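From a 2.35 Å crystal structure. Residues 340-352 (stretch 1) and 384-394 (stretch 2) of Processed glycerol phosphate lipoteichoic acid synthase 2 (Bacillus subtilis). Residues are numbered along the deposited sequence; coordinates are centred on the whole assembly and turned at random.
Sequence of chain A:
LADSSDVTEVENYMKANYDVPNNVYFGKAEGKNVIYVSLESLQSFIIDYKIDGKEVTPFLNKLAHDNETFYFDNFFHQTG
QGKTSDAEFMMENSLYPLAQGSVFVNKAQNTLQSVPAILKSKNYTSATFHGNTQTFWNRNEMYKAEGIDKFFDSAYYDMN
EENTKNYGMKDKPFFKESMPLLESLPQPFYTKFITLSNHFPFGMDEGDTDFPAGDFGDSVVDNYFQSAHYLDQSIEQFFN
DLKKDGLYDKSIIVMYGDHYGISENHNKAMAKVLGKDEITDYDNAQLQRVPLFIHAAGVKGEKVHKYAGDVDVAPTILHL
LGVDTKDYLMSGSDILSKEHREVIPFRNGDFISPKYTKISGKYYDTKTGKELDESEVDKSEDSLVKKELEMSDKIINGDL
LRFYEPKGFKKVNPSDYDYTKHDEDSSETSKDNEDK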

# COMPACT_ATOMS: atom_id res chain seq x y z
N HIS A 340 -2.53 4.94 18.51
CA HIS A 340 -2.87 4.22 17.26
C HIS A 340 -3.82 3.03 17.48
O HIS A 340 -3.47 2.13 18.24
N ARG A 341 -4.98 3.03 16.81
CA ARG A 341 -5.95 1.92 16.95
C ARG A 341 -5.48 0.67 16.23
O ARG A 341 -4.88 0.76 15.17
N GLU A 342 -5.74 -0.51 16.79
CA GLU A 342 -5.21 -1.75 16.21
C GLU A 342 -6.27 -2.74 15.78
O GLU A 342 -5.96 -3.88 15.47
N VAL A 343 -7.52 -2.31 15.73
CA VAL A 343 -8.60 -3.13 15.26
C VAL A 343 -8.72 -2.80 13.76
O VAL A 343 -9.15 -1.71 13.40
N ILE A 344 -8.32 -3.74 12.89
CA ILE A 344 -8.08 -3.42 11.48
C ILE A 344 -9.23 -3.93 10.63
O ILE A 344 -9.41 -5.13 10.48
N PRO A 345 -10.03 -3.01 10.07
CA PRO A 345 -11.10 -3.51 9.18
C PRO A 345 -10.55 -4.10 7.90
O PRO A 345 -9.50 -3.64 7.39
N PHE A 346 -11.27 -5.10 7.40
CA PHE A 346 -11.19 -5.58 6.02
C PHE A 346 -12.36 -4.99 5.24
O PHE A 346 -13.41 -4.67 5.82
N ARG A 347 -12.21 -4.83 3.93
CA ARG A 347 -13.29 -4.24 3.14
C ARG A 347 -14.67 -4.97 3.30
O ARG A 347 -15.72 -4.35 3.28
N ASN A 348 -14.66 -6.29 3.44
CA ASN A 348 -15.93 -6.98 3.48
C ASN A 348 -16.56 -6.99 4.89
O ASN A 348 -17.58 -7.61 5.10
N GLY A 349 -15.96 -6.30 5.86
CA GLY A 349 -16.57 -6.27 7.20
C GLY A 349 -15.93 -7.25 8.19
O GLY A 349 -16.10 -7.09 9.38
N ASP A 350 -15.23 -8.29 7.70
CA ASP A 350 -14.32 -9.05 8.54
C ASP A 350 -13.32 -8.06 9.15
O ASP A 350 -13.25 -6.88 8.75
N PHE A 351 -12.60 -8.52 10.14
CA PHE A 351 -11.56 -7.70 10.73
C PHE A 351 -10.54 -8.50 11.46
O PHE A 351 -10.74 -9.68 11.70
N ILE A 352 -9.42 -7.86 11.78
CA ILE A 352 -8.41 -8.49 12.60
C ILE A 352 -7.89 -7.48 13.59
O ILE A 352 -7.79 -6.30 13.29
N LEU A 384 -16.64 -0.75 16.37
CA LEU A 384 -15.63 0.20 15.95
C LEU A 384 -15.38 0.03 14.45
O LEU A 384 -15.28 1.03 13.72
N VAL A 385 -15.31 -1.22 14.01
CA VAL A 385 -15.10 -1.56 12.59
C VAL A 385 -16.24 -1.04 11.70
O VAL A 385 -15.97 -0.33 10.73
N LYS A 386 -17.49 -1.35 12.07
CA LYS A 386 -18.66 -0.93 11.31
C LYS A 386 -18.65 0.56 11.11
O LYS A 386 -18.77 1.02 9.97
N LYS A 387 -18.51 1.30 12.22
CA LYS A 387 -18.41 2.75 12.23
C LYS A 387 -17.24 3.29 11.37
O LYS A 387 -17.43 4.23 10.59
N GLU A 388 -16.05 2.69 11.49
CA GLU A 388 -14.91 3.13 10.69
C GLU A 388 -15.25 3.02 9.21
O GLU A 388 -15.06 3.97 8.46
N LEU A 389 -15.78 1.88 8.79
CA LEU A 389 -16.19 1.67 7.40
C LEU A 389 -17.35 2.60 6.99
O LEU A 389 -17.32 3.19 5.91
N GLU A 390 -18.33 2.76 7.87
CA GLU A 390 -19.51 3.58 7.58
C GLU A 390 -19.13 5.06 7.30
O GLU A 390 -19.64 5.66 6.35
N MSE A 391 -18.24 5.61 8.11
CA MSE A 391 -17.85 7.02 7.96
C MSE A 391 -17.16 7.24 6.63
O MSE A 391 -17.49 8.17 5.91
N SER A 392 -16.23 6.35 6.30
CA SER A 392 -15.60 6.39 5.01
C SER A 392 -16.63 6.29 3.86
O SER A 392 -16.61 7.11 2.93
N ASP A 393 -17.53 5.29 3.92
CA ASP A 393 -18.58 5.12 2.89
C ASP A 393 -19.48 6.34 2.73
O ASP A 393 -19.84 6.69 1.60
N LYS A 394 -19.80 7.04 3.82
CA LYS A 394 -20.58 8.28 3.67
C LYS A 394 -19.84 9.31 2.82
O LYS A 394 -20.45 9.99 1.99

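Stretch 1 folds into a hairpin whose two short strands, 344-345 and 351-352, lie against one side of the helix 384-394, burying 548 Å² in total. The first contact is polar. Arg-341 points toward the helix, with chi1 and chi2 both p and chi3 t, and meets Glu-388 in a bidentate salt bridge: NE donates to Glu-388 OE1 at 2.9 Å and NH2 to Glu-388 OE2 at 2.8 Å, both nearly linear. The carboxylate therefore lies at the edge of the guanidinium, near its plane. Glu-388 reaches out with chi1 and chi2 both t. The oxygen of water 1 links the two stretches here, donating to Val-343 O (2.8 Å) and to Glu-388 OE1 (3.1 Å).

Val-343, chi1 t, sets its CG1 3.6 Å from CG2 of Val-385. Ile-344 turns away, whereas the next residue, Pro-345, faces the helix. Pro-345 CB packs against Val-385 CG1 (3.9 Å) and Leu-389 CD2 (4.1 Å), so the ring bridges two side chains one helical turn apart.

Phe-346 points away and opens a type I turn ending at Gly-349; its carbonyl O nevertheless lies 3.7 Å from Leu-389 CD1. Arg-347 also starts away, but its chain (chi1 t, chi2 near 5°) brings the guanidinium back to Asp-393, chi1 m. Arg-347 NH2 donates to Asp-393 OD1 at a very short 2.4 Å, and Arg-347 NH1 to Asp-393 OD2 at 3.2 Å, the two bonds forming part of a salt bridge. Leu-389 CD2 covers one face of this guanidinium, 4.1 Å from Arg-347 NH1.

Asn-348 stays clear of the helix, its OD1 accepting from Asp-350 N (2.9 Å). Gly-349, whose positive phi suits glycine, brings its CA within 4.1 Å of Leu-389 CD1. Finally, Phe-351, chi1 p, presents a ring face to Val-385: CG2 of that valine sits 3.6 Å from Phe-351 CG, joining the second strand to the same apolar cluster.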

# COMPACT_ATOMS: atom_id res chain seq x y z
CB HIS A 340 -1.59 3.76 16.54
CG HIS A 340 -1.84 2.80 15.40
ND1 HIS A 340 -2.51 3.16 14.25
CD2 HIS A 340 -1.50 1.50 15.25
CE1 HIS A 340 -2.57 2.12 13.44
NE2 HIS A 340 -1.94 1.11 14.02
CB ARG A 341 -7.38 2.32 16.55
CG ARG A 341 -7.62 2.62 15.05
CD ARG A 341 -7.99 1.35 14.24
NE ARG A 341 -8.12 1.65 12.82
CZ ARG A 341 -7.11 1.72 11.95
NH1 ARG A 341 -5.86 1.52 12.34
NH2 ARG A 341 -7.36 2.03 10.68
CB GLU A 342 -4.25 -2.40 17.19
CG GLU A 342 -2.96 -1.61 17.33
CD GLU A 342 -1.90 -2.34 18.13
OE1 GLU A 342 -1.70 -1.97 19.31
OE2 GLU A 342 -1.29 -3.28 17.60
CB VAL A 343 -9.92 -2.80 16.02
CG1 VAL A 343 -11.01 -3.73 15.59
CG2 VAL A 343 -9.73 -2.90 17.57
CB ILE A 344 -6.74 -3.99 10.95
CG1 ILE A 344 -5.56 -3.75 11.92
CG2 ILE A 344 -6.39 -3.40 9.60
CD1 ILE A 344 -5.37 -2.31 12.33
CB PRO A 345 -11.90 -2.26 8.82
CG PRO A 345 -11.52 -1.23 9.79
CD PRO A 345 -10.13 -1.56 10.30
CB PHE A 346 -11.33 -7.10 6.00
CG PHE A 346 -10.11 -7.83 6.45
CD1 PHE A 346 -9.04 -7.15 7.02
CD2 PHE A 346 -10.03 -9.22 6.31
CE1 PHE A 346 -7.88 -7.84 7.47
CE2 PHE A 346 -8.90 -9.92 6.74
CZ PHE A 346 -7.81 -9.22 7.31
CB ARG A 347 -12.90 -4.10 1.64
CG ARG A 347 -13.85 -3.21 0.83
CD ARG A 347 -14.86 -2.61 1.82
NE ARG A 347 -15.11 -1.24 1.57
CZ ARG A 347 -16.09 -0.53 2.08
NH1 ARG A 347 -16.95 -1.06 2.93
NH2 ARG A 347 -16.19 0.73 1.70
CB ASN A 348 -15.78 -8.41 2.95
CG ASN A 348 -14.95 -9.28 3.88
OD1 ASN A 348 -14.46 -8.80 4.92
ND2 ASN A 348 -14.77 -10.55 3.51
CB ASP A 350 -13.57 -10.12 7.72
CG ASP A 350 -14.52 -11.19 7.15
OD1 ASP A 350 -15.73 -11.21 7.50
OD2 ASP A 350 -14.08 -12.03 6.33
CB PHE A 351 -12.13 -6.56 11.61
CG PHE A 351 -12.68 -7.00 12.94
CD1 PHE A 351 -11.85 -7.13 14.05
CD2 PHE A 351 -14.06 -7.15 13.12
CE1 PHE A 351 -12.37 -7.48 15.31
CE2 PHE A 351 -14.59 -7.50 14.38
CZ PHE A 351 -13.75 -7.66 15.46
CB ILE A 352 -7.29 -9.10 11.77
CG1 ILE A 352 -6.33 -9.88 12.68
CG2 ILE A 352 -6.49 -8.02 10.98
CD1 ILE A 352 -5.50 -10.88 11.95
CB LEU A 384 -14.32 0.06 16.76
CG LEU A 384 -14.28 0.61 18.21
CD1 LEU A 384 -13.01 0.20 18.90
CD2 LEU A 384 -14.39 2.12 18.28
CB VAL A 385 -14.89 -3.10 12.38
CG1 VAL A 385 -14.94 -3.50 10.85
CG2 VAL A 385 -13.57 -3.56 13.02
CB LYS A 386 -19.97 -1.42 11.97
CG LYS A 386 -20.19 -2.94 11.79
CD LYS A 386 -21.50 -3.46 12.41
CE LYS A 386 -21.62 -3.11 13.93
NZ LYS A 386 -22.59 -3.93 14.71
CB LYS A 387 -18.30 3.28 13.65
CG LYS A 387 -19.60 3.77 14.24
CD LYS A 387 -19.55 3.69 15.75
CE LYS A 387 -20.94 3.88 16.36
NZ LYS A 387 -21.15 2.86 17.42
CB GLU A 388 -13.60 2.37 11.06
CG GLU A 388 -12.37 2.81 10.24
CD GLU A 388 -10.99 2.40 10.81
OE1 GLU A 388 -10.84 2.28 12.05
OE2 GLU A 388 -10.04 2.24 9.98
CB LEU A 389 -16.57 0.21 7.17
CG LEU A 389 -15.40 -0.79 7.14
CD1 LEU A 389 -15.95 -2.21 6.92
CD2 LEU A 389 -14.34 -0.41 6.05
CB GLU A 390 -20.50 3.45 8.73
CG GLU A 390 -21.78 4.25 8.63
CD GLU A 390 -22.52 4.37 9.99
OE1 GLU A 390 -21.96 3.94 11.04
OE2 GLU A 390 -23.66 4.89 10.01
CB MSE A 391 -16.98 7.50 9.12
CG MSE A 391 -17.71 7.50 10.47
SE MSE A 391 -19.36 8.59 10.54
CE MSE A 391 -20.71 7.18 10.48
CB SER A 392 -14.50 5.33 4.91
OG SER A 392 -13.83 5.38 3.65
CB ASP A 393 -19.42 3.84 3.07
CG ASP A 393 -18.61 2.55 2.74
OD1 ASP A 393 -17.65 2.63 1.94
OD2 ASP A 393 -18.93 1.46 3.27
CB LYS A 394 -20.96 8.89 5.02
CG LYS A 394 -22.16 8.21 5.63
CD LYS A 394 -22.30 8.49 7.12
CE LYS A 394 -23.69 8.13 7.56
NZ LYS A 394 -23.64 7.11 8.63
O HOH W 1 -11.53 -0.20 13.76